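Local coordinates for coelenterazine-binding protein with bound coelenterazine (Renilla muelleri, PDB 2HPS) that binds the luciferin coelenterazine and, when calcium is bound, makes it available for reaction with luciferase and oxygen, at residues R14-R19 with N84-L89. Residues are numbered along the deposited sequence; the frame is centred on the assembly and turned at random.
Sequences RKMKTR and NATDSL. With CTZ (c2-hydroxy-coelenterazine), chain B.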
loop_
_atom_site.group_PDB
_atom_site.type_symbol
_atom_site.label_atom_id
_atom_site.label_comp_id
_atom_site.label_asym_id
_atom_site.label_seq_id
_atom_site.Cartn_x
_atom_site.Cartn_y
_atom_site.Cartn_z
ATOM N N ARG A 14 2.399 -14.015 0.415
ATOM C CA ARG A 14 1.568 -13.859 -0.784
ATOM C C ARG A 14 0.997 -12.449 -0.876
ATOM O O ARG A 14 1.050 -11.824 -1.940
ATOM C CB ARG A 14 0.450 -14.897 -0.801
ATOM C CG ARG A 14 -0.378 -14.907 -2.093
ATOM C CD ARG A 14 -1.392 -16.078 -2.056
ATOM N NE ARG A 14 -2.234 -16.099 -3.248
ATOM C CZ ARG A 14 -1.918 -16.685 -4.398
ATOM N NH1 ARG A 14 -0.739 -17.303 -4.545
ATOM N NH2 ARG A 14 -2.783 -16.627 -5.425
ATOM N N LYS A 15 0.528 -11.927 0.261
ATOM C CA LYS A 15 0.073 -10.557 0.322
ATOM C C LYS A 15 1.218 -9.599 -0.017
ATOM O O LYS A 15 1.058 -8.699 -0.843
ATOM C CB LYS A 15 -0.497 -10.244 1.699
ATOM C CG LYS A 15 -1.865 -10.899 1.971
ATOM C CD LYS A 15 -2.524 -10.338 3.220
ATOM C CE LYS A 15 -1.724 -10.622 4.502
ATOM N NZ LYS A 15 -2.425 -10.069 5.754
HETATM N N MSE A 16 2.369 -9.814 0.607
HETATM C CA MSE A 16 3.495 -8.891 0.424
HETATM C C MSE A 16 4.031 -8.931 -1.011
HETATM O O MSE A 16 4.415 -7.910 -1.566
HETATM C CB MSE A 16 4.607 -9.150 1.436
HETATM C CG MSE A 16 4.214 -8.931 2.884
HETATM SE SE MSE A 16 3.469 -7.111 3.227
HETATM C CE MSE A 16 1.516 -7.622 3.432
ATOM N N LYS A 17 4.051 -10.111 -1.624
ATOM C CA LYS A 17 4.475 -10.200 -3.020
ATOM C C LYS A 17 3.524 -9.436 -3.968
ATOM O O LYS A 17 3.945 -8.842 -4.967
ATOM C CB LYS A 17 4.618 -11.675 -3.453
ATOM C CG LYS A 17 5.329 -11.820 -4.810
ATOM C CD LYS A 17 5.490 -13.276 -5.294
ATOM C CE LYS A 17 5.996 -13.276 -6.746
ATOM N NZ LYS A 17 6.109 -14.678 -7.265
ATOM N N THR A 18 2.237 -9.443 -3.642
ATOM C CA THR A 18 1.240 -8.727 -4.435
ATOM C C THR A 18 1.531 -7.219 -4.347
ATOM O O THR A 18 1.550 -6.509 -5.359
ATOM C CB THR A 18 -0.158 -9.091 -3.925
ATOM O OG1 THR A 18 -0.319 -10.522 -4.039
ATOM C CG2 THR A 18 -1.240 -8.405 -4.752
ATOM N N ARG A 19 1.834 -6.775 -3.137
ATOM C CA ARG A 19 2.191 -5.375 -2.879
ATOM C C ARG A 19 3.479 -5.016 -3.631
ATOM O O ARG A 19 3.567 -3.982 -4.277
ATOM C CB ARG A 19 2.403 -5.185 -1.377
ATOM C CG ARG A 19 2.895 -3.808 -0.984
ATOM C CD ARG A 19 3.142 -3.779 0.527
ATOM N NE ARG A 19 3.996 -2.643 0.902
ATOM C CZ ARG A 19 4.703 -2.566 2.031
ATOM N NH1 ARG A 19 4.664 -3.543 2.941
ATOM N NH2 ARG A 19 5.437 -1.491 2.266
ATOM N N ASN A 84 11.390 -9.445 3.037
ATOM C CA ASN A 84 11.814 -8.334 3.900
ATOM C C ASN A 84 10.615 -7.638 4.554
ATOM O O ASN A 84 10.657 -7.326 5.745
ATOM C CB ASN A 84 12.653 -7.337 3.117
ATOM C CG ASN A 84 14.013 -7.905 2.709
ATOM O OD1 ASN A 84 14.511 -8.860 3.313
ATOM N ND2 ASN A 84 14.614 -7.305 1.697
ATOM N N ALA A 85 9.547 -7.450 3.777
ATOM C CA ALA A 85 8.287 -6.890 4.288
ATOM C C ALA A 85 7.671 -7.761 5.387
ATOM O O ALA A 85 7.318 -7.280 6.466
ATOM C CB ALA A 85 7.278 -6.692 3.109
ATOM N N THR A 86 7.520 -9.061 5.117
ATOM C CA THR A 86 6.919 -9.982 6.071
ATOM C C THR A 86 7.758 -10.057 7.343
ATOM O O THR A 86 7.222 -9.957 8.459
ATOM C CB THR A 86 6.743 -11.373 5.409
ATOM O OG1 THR A 86 5.763 -11.238 4.360
ATOM C CG2 THR A 86 6.296 -12.440 6.428
ATOM N N ASP A 87 9.074 -10.193 7.168
ATOM C CA ASP A 87 9.993 -10.293 8.315
ATOM C C ASP A 87 9.902 -9.037 9.187
ATOM O O ASP A 87 9.795 -9.149 10.407
ATOM C CB ASP A 87 11.447 -10.515 7.855
ATOM C CG ASP A 87 11.719 -11.941 7.399
ATOM O OD1 ASP A 87 10.876 -12.826 7.634
ATOM O OD2 ASP A 87 12.789 -12.165 6.782
ATOM N N SER A 88 9.922 -7.868 8.549
ATOM C CA SER A 88 9.830 -6.574 9.264
ATOM C C SER A 88 8.488 -6.355 9.962
ATOM O O SER A 88 8.445 -6.054 11.168
ATOM C CB SER A 88 10.203 -5.392 8.369
ATOM O OG SER A 88 9.392 -5.306 7.219
ATOM N N LEU A 89 7.396 -6.522 9.210
ATOM C CA LEU A 89 6.054 -6.269 9.749
ATOM C C LEU A 89 5.652 -7.199 10.867
ATOM O O LEU A 89 5.057 -6.756 11.842
ATOM C CB LEU A 89 5.003 -6.324 8.635
ATOM C CG LEU A 89 5.069 -5.123 7.696
ATOM C CD1 LEU A 89 4.348 -5.426 6.387
ATOM C CD2 LEU A 89 4.507 -3.859 8.387
HETATM N N1 CTZ B . -0.959 1.065 -3.655
HETATM C C2 CTZ B . -0.016 1.289 -4.610
HETATM C C3 CTZ B . -0.515 0.513 -5.748
HETATM N N4 CTZ B . -1.663 -0.090 -5.452
HETATM C C5 CTZ B . -2.462 -0.898 -6.180
HETATM C C6 CTZ B . -3.614 -1.415 -5.580
HETATM N N7 CTZ B . -3.933 -1.112 -4.304
HETATM C C8 CTZ B . -3.159 -0.298 -3.553
HETATM C C9 CTZ B . -1.924 0.238 -4.173
HETATM C C10 CTZ B . 1.231 2.129 -4.470
HETATM C C11 CTZ B . 2.078 1.471 -3.410
HETATM C C12 CTZ B . 2.279 2.118 -2.192
HETATM C C13 CTZ B . 3.042 1.534 -1.188
HETATM C C14 CTZ B . 3.612 0.279 -1.428
HETATM C C15 CTZ B . 3.407 -0.385 -2.647
HETATM C C16 CTZ B . 2.635 0.213 -3.645
HETATM O O17 CTZ B . 4.354 -0.296 -0.449
HETATM O O18 CTZ B . 0.060 0.400 -6.900
HETATM C C19 CTZ B . -4.516 -2.277 -6.376
HETATM C C20 CTZ B . -4.024 -3.170 -7.332
HETATM C C21 CTZ B . -4.903 -3.956 -8.072
HETATM C C22 CTZ B . -6.287 -3.842 -7.873
HETATM C C23 CTZ B . -6.790 -2.949 -6.938
HETATM C C24 CTZ B . -5.905 -2.162 -6.190
HETATM O O25 CTZ B . -7.120 -4.620 -8.616
HETATM C C26 CTZ B . -3.469 0.048 -2.108
HETATM C C27 CTZ B . -4.417 1.219 -2.079
HETATM C C28 CTZ B . -4.028 2.456 -1.567
HETATM C C29 CTZ B . -4.943 3.510 -1.555
HETATM C C30 CTZ B . -6.234 3.320 -2.072
HETATM C C31 CTZ B . -6.626 2.079 -2.570
HETATM C C32 CTZ B . -5.713 1.021 -2.567
#
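Met16, present as selenomethionine, reaches from helix 6-21 into the side of helix 78-91, where Ala85, Thr86 and Leu89 receive it. Its CG lies anti to the carbonyl carbon (chi1 -63°), and further bends at chi2 and chi3 keep the chain compact. Met16 CG sits 3.8 Å from Ala85 CB, while Met16 SE meets Leu89 CD1 at 3.7 Å. Met16 CG also comes within 3.1 Å of Thr86 OG1, without a hydrogen bond; that hydroxyl pairs instead with His12 ND1, one turn earlier on the helix of Met16. The axes of 14-19 and 84-89 approach to 9.3 Å, their directions 124° apart. The small Ala85 lies opposite Met16, with CA atoms 6.5 Å apart. The contact joins the entering helix of the first EF-hand to the last helix of the N-terminal EF-hand pair, whose strands 30-32 and 75-77 run antiparallel.

One turn after Met16, Arg19 leaves the same helix with CG anti to the backbone N (chi1 175°) and runs extended to its guanidinium. Met16 SE lies in the plane of this group, at its edge. Leu89 CD1 is also at the edge, 3.9 Å from Arg19 NH1. The polar work is done by Arg19 NE, which donates a fairly straight bond of 2.7 Å to coelenterazine O17; NH2 adds a weak one to the same oxygen and also bonds Tyr36 OH. An alanine in place of Arg19 would probably leave O17 without these two donors and open a gap beside Leu89 CD1.

With no hydrogen bond between them, the segments meet by van der Waals contact, mostly of apolar groups. This buried interface flanks the guanidinium, consistent with its helping to hold the donor aimed at the ligand's phenol oxygen.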